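Local coordinates for protein Bpsl2520 (Burkholderia pseudomallei K96243, PDB 6F03) that is a secreted antigen of the DUF2059 family, a putative exported all-helical protein whose molecular function is not established, at residues B[48-53]-B[127-132]; B[76-81]-B[102-107]. All coordinates share one frame; numbering follows the deposited sequence.

Interaction 1: B[48-53]-B[127-132]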
ATOM      1  N   ASP B  48     -12.083  14.767 -21.113  1.00 29.71           N
ATOM      2  CA  ASP B  48     -10.792  15.029 -21.749  1.00 31.14           C
ATOM      3  C   ASP B  48      -9.622  14.774 -20.799  1.00 30.10           C
ATOM      4  O   ASP B  48      -8.582  14.253 -21.221  1.00 29.45           O
ATOM      5  CB  ASP B  48     -10.742  16.445 -22.311  1.00 38.75           C
ATOM      6  CG  ASP B  48     -11.563  16.589 -23.588  1.00 47.28           C
ATOM      7  OD1 ASP B  48     -11.975  15.544 -24.147  1.00 47.84           O
ATOM      8  OD2 ASP B  48     -11.771  17.735 -24.049  1.00 53.27           O
ATOM      9  N   LEU B  49      -9.764  15.109 -19.514  1.00 27.85           N
ATOM     10  CA  LEU B  49      -8.676  14.834 -18.580  1.00 25.29           C
ATOM     11  C   LEU B  49      -8.443  13.334 -18.442  1.00 26.38           C
ATOM     12  O   LEU B  49      -7.302  12.875 -18.456  1.00 25.63           O
ATOM     13  CB  LEU B  49      -8.962  15.459 -17.217  1.00 27.82           C
ATOM     14  CG  LEU B  49      -7.853  15.223 -16.185  1.00 31.92           C
ATOM     15  CD1 LEU B  49      -6.534  15.587 -16.773  1.00 36.45           C
ATOM     16  CD2 LEU B  49      -8.081  16.032 -14.930  1.00 33.83           C
ATOM     17  N   LEU B  50      -9.522  12.557 -18.283  1.00 28.06           N
ATOM     18  CA  LEU B  50      -9.399  11.103 -18.154  1.00 26.97           C
ATOM     19  C   LEU B  50      -8.702  10.484 -19.367  1.00 28.27           C
ATOM     20  O   LEU B  50      -7.888   9.563 -19.227  1.00 24.58           O
ATOM     21  CB  LEU B  50     -10.785  10.485 -17.951  1.00 23.60           C
ATOM     22  CG  LEU B  50     -11.438  10.803 -16.585  1.00 25.51           C
ATOM     23  CD1 LEU B  50     -12.815  10.166 -16.459  1.00 27.53           C
ATOM     24  CD2 LEU B  50     -10.519  10.369 -15.452  1.00 21.65           C
ATOM     25  N   ASP B  51      -9.019  10.966 -20.566  1.00 31.80           N
ATOM     26  CA  ASP B  51      -8.319  10.507 -21.766  1.00 35.28           C
ATOM     27  C   ASP B  51      -6.819  10.819 -21.700  1.00 32.52           C
ATOM     28  O   ASP B  51      -5.983   9.988 -22.068  1.00 33.05           O
ATOM     29  CB  ASP B  51      -8.961  11.150 -22.997  1.00 43.58           C
ATOM     30  CG  ASP B  51      -8.323  10.710 -24.291  1.00 55.84           C
ATOM     31  OD1 ASP B  51      -8.496   9.517 -24.650  1.00 57.76           O
ATOM     32  OD2 ASP B  51      -7.663  11.561 -24.954  1.00 61.63           O
ATOM     33  N   ALA B  52      -6.458  12.010 -21.224  1.00 30.62           N
ATOM     34  CA  ALA B  52      -5.057  12.416 -21.218  1.00 28.48           C
ATOM     35  C   ALA B  52      -4.226  11.641 -20.195  1.00 30.01           C
ATOM     36  O   ALA B  52      -3.009  11.501 -20.371  1.00 28.86           O
ATOM     37  CB  ALA B  52      -4.949  13.931 -20.952  1.00 27.63           C
ATOM     38  N   ILE B  53      -4.827  11.165 -19.103  1.00 26.14           N
ATOM     39  CA  ILE B  53      -4.043  10.408 -18.131  1.00 30.58           C
ATOM     40  C   ILE B  53      -4.157   8.907 -18.387  1.00 34.82           C
ATOM     41  O   ILE B  53      -3.722   8.095 -17.562  1.00 36.22           O
ATOM     42  CB  ILE B  53      -4.470  10.753 -16.692  1.00 31.66           C
ATOM     43  CG1 ILE B  53      -5.911  10.305 -16.421  1.00 27.85           C
ATOM     44  CG2 ILE B  53      -4.336  12.261 -16.439  1.00 31.96           C
ATOM     45  CD1 ILE B  53      -6.363  10.502 -14.934  1.00 26.52           C
ATOM     46  N   GLN B 127     -17.025   5.660 -13.451  1.00 33.15           N
ATOM     47  CA  GLN B 127     -17.871   6.626 -12.755  1.00 32.81           C
ATOM     48  C   GLN B 127     -17.207   7.129 -11.471  1.00 29.53           C
ATOM     49  O   GLN B 127     -17.324   8.307 -11.127  1.00 26.97           O
ATOM     50  CB  GLN B 127     -19.241   6.027 -12.447  1.00 31.58           C
ATOM     51  CG  GLN B 127     -20.151   6.985 -11.689  1.00 33.48           C
ATOM     52  CD  GLN B 127     -20.622   8.147 -12.553  1.00 41.63           C
ATOM     53  OE1 GLN B 127     -20.246   9.310 -12.323  1.00 44.33           O
ATOM     54  NE2 GLN B 127     -21.461   7.845 -13.549  1.00 41.68           N
ATOM     55  N   ALA B 128     -16.500   6.256 -10.754  1.00 31.00           N
ATOM     56  CA  ALA B 128     -15.822   6.707  -9.543  1.00 30.38           C
ATOM     57  C   ALA B 128     -14.729   7.728  -9.856  1.00 30.10           C
ATOM     58  O   ALA B 128     -14.522   8.674  -9.091  1.00 29.37           O
ATOM     59  CB  ALA B 128     -15.245   5.511  -8.780  1.00 24.90           C
ATOM     60  N   GLN B 129     -14.033   7.578 -10.988  1.00 32.21           N
ATOM     61  CA  GLN B 129     -13.025   8.574 -11.351  1.00 27.76           C
ATOM     62  C   GLN B 129     -13.663   9.918 -11.680  1.00 26.20           C
ATOM     63  O   GLN B 129     -13.178  10.966 -11.228  1.00 26.96           O
ATOM     64  CB  GLN B 129     -12.174   8.069 -12.525  1.00 30.09           C
ATOM     65  CG  GLN B 129     -11.251   6.898 -12.167  1.00 31.90           C
ATOM     66  CD  GLN B 129     -10.587   6.259 -13.401  1.00 34.15           C
ATOM     67  OE1 GLN B 129     -11.224   6.095 -14.448  1.00 30.50           O
ATOM     68  NE2 GLN B 129      -9.299   5.918 -13.277  1.00 33.16           N
ATOM     69  N   TYR B 130     -14.758   9.923 -12.450  1.00 25.95           N
ATOM     70  CA  TYR B 130     -15.452  11.187 -12.693  1.00 28.08           C
ATOM     71  C   TYR B 130     -15.811  11.861 -11.378  1.00 29.80           C
ATOM     72  O   TYR B 130     -15.536  13.055 -11.178  1.00 31.48           O
ATOM     73  CB  TYR B 130     -16.730  10.971 -13.515  1.00 29.37           C
ATOM     74  CG  TYR B 130     -16.543  10.996 -15.012  1.00 32.24           C
ATOM     75  CD1 TYR B 130     -16.170   9.839 -15.720  1.00 35.32           C
ATOM     76  CD2 TYR B 130     -16.739  12.171 -15.729  1.00 33.56           C
ATOM     77  CE1 TYR B 130     -15.995   9.862 -17.112  1.00 35.06           C
ATOM     78  CE2 TYR B 130     -16.562  12.214 -17.109  1.00 35.34           C
ATOM     79  CZ  TYR B 130     -16.190  11.062 -17.795  1.00 38.68           C
ATOM     80  OH  TYR B 130     -16.025  11.123 -19.162  1.00 44.68           O
ATOM     81  N   ASP B 131     -16.449  11.103 -10.477  1.00 29.13           N
ATOM     82  CA  ASP B 131     -16.925  11.663  -9.212  1.00 31.29           C
ATOM     83  C   ASP B 131     -15.765  12.173  -8.365  1.00 33.45           C
ATOM     84  O   ASP B 131     -15.833  13.278  -7.803  1.00 33.90           O
ATOM     85  CB  ASP B 131     -17.745  10.613  -8.449  1.00 33.61           C
ATOM     86  CG  ASP B 131     -19.088  10.302  -9.130  1.00 38.61           C
ATOM     87  OD1 ASP B 131     -19.562  11.152  -9.926  0.77 36.47           O
ATOM     88  OD2 ASP B 131     -19.657   9.195  -8.888  0.76 38.15           O
ATOM     89  N   ALA B 132     -14.670  11.411  -8.293  1.00 25.60           N
ATOM     90  CA  ALA B 132     -13.538  11.884  -7.500  1.00 25.71           C
ATOM     91  C   ALA B 132     -12.961  13.193  -8.065  1.00 26.47           C
ATOM     92  O   ALA B 132     -12.649  14.118  -7.302  1.00 22.81           O
ATOM     93  CB  ALA B 132     -12.456  10.809  -7.433  1.00 22.81           C
TER
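Leu50 reaches across from helix 40-52 and divides its two methyl groups between Tyr130 and Gln129 of helix 119-136. The bond from CA to CB points toward helix 119-136, and chi1 of -69° places CG beside the backbone N, anti to the carbonyl carbon, where the side chain forks. The CD1 branch lies over one face of the Tyr130 ring, 3.2 Å above its plane and displaced toward the rim that carries CD1 and CE1. Its nearest ring atom is Tyr130 CE1, 3.3 Å from Leu50 CD1, and the methyl sits 3.6 Å from the ring centroid, 28° off the normal, as a CH-pi contact. The other branch, Leu50 CD2, rests more loosely against Gln129 CB at 4.1 Å, on the aliphatic root of that side chain. No hydrogen bond joins the two segments, so the join is apolar helix-to-helix packing within an all-helical fold. A cation-pi contact with Lys43 also engages the Tyr130 ring, and an acetate ion, probably from the crystallisation liquor, lies close to Leu50. Ala55, at the start of helix 55-84, touches both Leu50 and Gln129. Helix 139-150 packs on Leu49, and Val168 of the second subunit meets Gln129.

Interaction 2: B[76-81]-B[102-107]; sequences AILSDA and KNAVPK
A single methyl of Leu78, CD2, makes both of the side-chain contacts between segments 76-81 and 102-107. It touches Val105 CG2 at 3.5 Å and Ala104 CB at 3.9 Å, so the branch tip rests against two consecutive residues of the facing helix. The bond from CA to CB of Leu78 points toward that helix, and with CG anti to the backbone N (chi1 178°) the side chain stretches across the gap between the backbones. On the valine, CG2 is the branch beside its backbone N; the side chains of Leu78 and Val105 run at a slant to one another. The bond from CA to CB of Ala104 points toward segment 76-81, whereas that of Val105 runs across the contact. The pair joins two consecutive helices of an all-helical fold: helix 90-111 follows helix 55-84 and crosses it steeply at this contact. Segment 102-107 has a wider pi-type turn at 102-104 and a kink at Pro106, whose N has no bond to the preceding turn. Farther out, Leu100 and Leu108 of helix 90-111 also touch Leu78. Val192 of the second subunit packs on this leucine, while Glu191 of that subunit forms a salt bridge with Lys107.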
ATOM      1  N   ALA B  76      -7.820 -16.994   5.125  1.00 43.49           N
ATOM      2  CA  ALA B  76      -8.616 -16.553   6.269  1.00 42.23           C
ATOM      3  C   ALA B  76     -10.094 -16.855   6.078  1.00 43.50           C
ATOM      4  O   ALA B  76     -10.790 -17.155   7.055  1.00 46.13           O
ATOM      5  CB  ALA B  76      -8.407 -15.064   6.539  1.00 37.25           C
ATOM      6  N   ILE B  77     -10.600 -16.770   4.843  1.00 38.89           N
ATOM      7  CA  ILE B  77     -12.009 -17.085   4.622  1.00 36.97           C
ATOM      8  C   ILE B  77     -12.249 -18.592   4.758  1.00 39.88           C
ATOM      9  O   ILE B  77     -13.275 -19.023   5.298  1.00 38.98           O
ATOM     10  CB  ILE B  77     -12.489 -16.564   3.257  1.00 33.04           C
ATOM     11  CG1 ILE B  77     -12.307 -15.039   3.135  1.00 34.61           C
ATOM     12  CG2 ILE B  77     -13.968 -16.912   3.036  1.00 28.70           C
ATOM     13  CD1 ILE B  77     -12.560 -14.526   1.715  1.00 32.49           C
ATOM     14  N   LEU B  78     -11.322 -19.413   4.257  1.00 38.13           N
ATOM     15  CA  LEU B  78     -11.466 -20.857   4.401  1.00 40.94           C
ATOM     16  C   LEU B  78     -11.385 -21.269   5.864  1.00 43.38           C
ATOM     17  O   LEU B  78     -12.151 -22.133   6.320  1.00 43.94           O
ATOM     18  CB  LEU B  78     -10.407 -21.585   3.576  1.00 40.60           C
ATOM     19  CG  LEU B  78     -10.456 -23.117   3.700  1.00 40.15           C
ATOM     20  CD1 LEU B  78     -11.824 -23.672   3.330  1.00 38.06           C
ATOM     21  CD2 LEU B  78      -9.375 -23.768   2.863  1.00 40.12           C
ATOM     22  N   SER B  79     -10.481 -20.648   6.619  1.00 46.82           N
ATOM     23  CA  SER B  79     -10.434 -20.877   8.057  1.00 51.44           C
ATOM     24  C   SER B  79     -11.774 -20.537   8.716  1.00 51.86           C
ATOM     25  O   SER B  79     -12.285 -21.307   9.537  1.00 52.04           O
ATOM     26  CB  SER B  79      -9.291 -20.064   8.665  1.00 53.13           C
ATOM     27  OG  SER B  79      -9.224 -20.235  10.066  1.00 57.80           O
ATOM     28  N   ASP B  80     -12.373 -19.390   8.362  1.00 52.97           N
ATOM     29  CA  ASP B  80     -13.675 -19.044   8.942  1.00 53.21           C
ATOM     30  C   ASP B  80     -14.759 -20.058   8.570  1.00 47.44           C
ATOM     31  O   ASP B  80     -15.592 -20.414   9.408  1.00 43.23           O
ATOM     32  CB  ASP B  80     -14.128 -17.636   8.528  1.00 59.30           C
ATOM     33  CG  ASP B  80     -13.423 -16.525   9.301  1.00 64.36           C
ATOM     34  OD1 ASP B  80     -12.775 -16.802  10.332  1.00 67.30           O
ATOM     35  OD2 ASP B  80     -13.578 -15.354   8.912  1.00 66.54           O
ATOM     36  N   ALA B  81     -14.806 -20.488   7.309  1.00 41.84           N
ATOM     37  CA  ALA B  81     -15.819 -21.461   6.919  1.00 41.93           C
ATOM     38  C   ALA B  81     -15.649 -22.775   7.680  1.00 42.03           C
ATOM     39  O   ALA B  81     -16.637 -23.455   7.984  1.00 34.79           O
ATOM     40  CB  ALA B  81     -15.768 -21.714   5.415  1.00 37.53           C
ATOM     41  N   LYS B 102      -4.322 -28.417   0.768  1.00 55.93           N
ATOM     42  CA  LYS B 102      -3.714 -28.916  -0.460  1.00 57.42           C
ATOM     43  C   LYS B 102      -4.608 -28.741  -1.681  1.00 55.08           C
ATOM     44  O   LYS B 102      -4.105 -28.476  -2.778  1.00 56.81           O
ATOM     45  CB  LYS B 102      -3.342 -30.400  -0.303  1.00 54.60           C
ATOM     46  N   ASN B 103      -5.922 -28.877  -1.514  1.00 54.71           N
ATOM     47  CA  ASN B 103      -6.872 -28.852  -2.620  1.00 53.71           C
ATOM     48  C   ASN B 103      -7.759 -27.615  -2.628  1.00 51.64           C
ATOM     49  O   ASN B 103      -7.918 -26.977  -3.673  1.00 50.83           O
ATOM     50  CB  ASN B 103      -7.755 -30.108  -2.573  1.00 57.81           C
ATOM     51  CG  ASN B 103      -6.951 -31.400  -2.625  1.00 63.29           C
ATOM     52  OD1 ASN B 103      -5.806 -31.418  -3.081  1.00 65.38           O
ATOM     53  ND2 ASN B 103      -7.547 -32.489  -2.136  1.00 63.14           N
ATOM     54  N   ALA B 104      -8.340 -27.253  -1.482  1.00 47.45           N
ATOM     55  CA  ALA B 104      -9.331 -26.184  -1.461  1.00 45.90           C
ATOM     56  C   ALA B 104      -8.691 -24.817  -1.693  1.00 45.51           C
ATOM     57  O   ALA B 104      -9.213 -24.004  -2.463  1.00 46.36           O
ATOM     58  CB  ALA B 104     -10.082 -26.202  -0.131  1.00 42.05           C
ATOM     59  N   VAL B 105      -7.564 -24.544  -1.030  1.00 44.23           N
ATOM     60  CA  VAL B 105      -6.949 -23.220  -1.129  1.00 46.12           C
ATOM     61  C   VAL B 105      -6.544 -22.906  -2.563  1.00 48.41           C
ATOM     62  O   VAL B 105      -6.920 -21.835  -3.067  1.00 51.03           O
ATOM     63  CB  VAL B 105      -5.779 -23.109  -0.136  1.00 45.16           C
ATOM     64  CG1 VAL B 105      -4.956 -21.856  -0.405  1.00 42.50           C
ATOM     65  CG2 VAL B 105      -6.305 -23.121   1.303  1.00 43.23           C
ATOM     66  N   PRO B 106      -5.828 -23.780  -3.280  1.00 50.20           N
ATOM     67  CA  PRO B 106      -5.515 -23.477  -4.685  1.00 49.97           C
ATOM     68  C   PRO B 106      -6.757 -23.257  -5.534  1.00 48.05           C
ATOM     69  O   PRO B 106      -6.735 -22.430  -6.457  1.00 45.41           O
ATOM     70  CB  PRO B 106      -4.738 -24.723  -5.143  1.00 52.41           C
ATOM     71  CG  PRO B 106      -4.197 -25.321  -3.886  1.00 51.65           C
ATOM     72  CD  PRO B 106      -5.234 -25.053  -2.838  1.00 47.99           C
ATOM     73  N   LYS B 107      -7.836 -23.995  -5.257  1.00 44.95           N
ATOM     74  CA  LYS B 107      -9.069 -23.841  -6.022  1.00 46.24           C
ATOM     75  C   LYS B 107      -9.788 -22.537  -5.672  1.00 43.76           C
ATOM     76  O   LYS B 107     -10.381 -21.893  -6.549  1.00 38.64           O
ATOM     77  CB  LYS B 107      -9.974 -25.042  -5.768  1.00 48.51           C
ATOM     78  CG  LYS B 107     -11.337 -25.004  -6.438  1.00 53.02           C
ATOM     79  CD  LYS B 107     -12.068 -26.311  -6.148  1.00 58.82           C
ATOM     80  CE  LYS B 107     -13.438 -26.385  -6.800  1.00 62.33           C
ATOM     81  NZ  LYS B 107     -14.079 -27.711  -6.497  1.00 64.85           N
TER

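From the N terminus, the chain passes first through 48-53, near the end of helix 40-52, then along helix 55-84 to 76-81. It turns into helix 90-111, where 102-107 meets 76-81 and interaction 2 closes the short inner loop. Only in helix 119-136, at 127-132, does the chain come back to 48-53, so interaction 1 closes a longer loop that contains the loop of interaction 2 without crossing it. The two contacts lie on opposite sides of the chain's centre, their own centres about 38 Å apart. Interaction 1 joins helix 40-52 to helix 119-136, interaction 2 helix 55-84 to helix 90-111; segments of both also touch the second subunit.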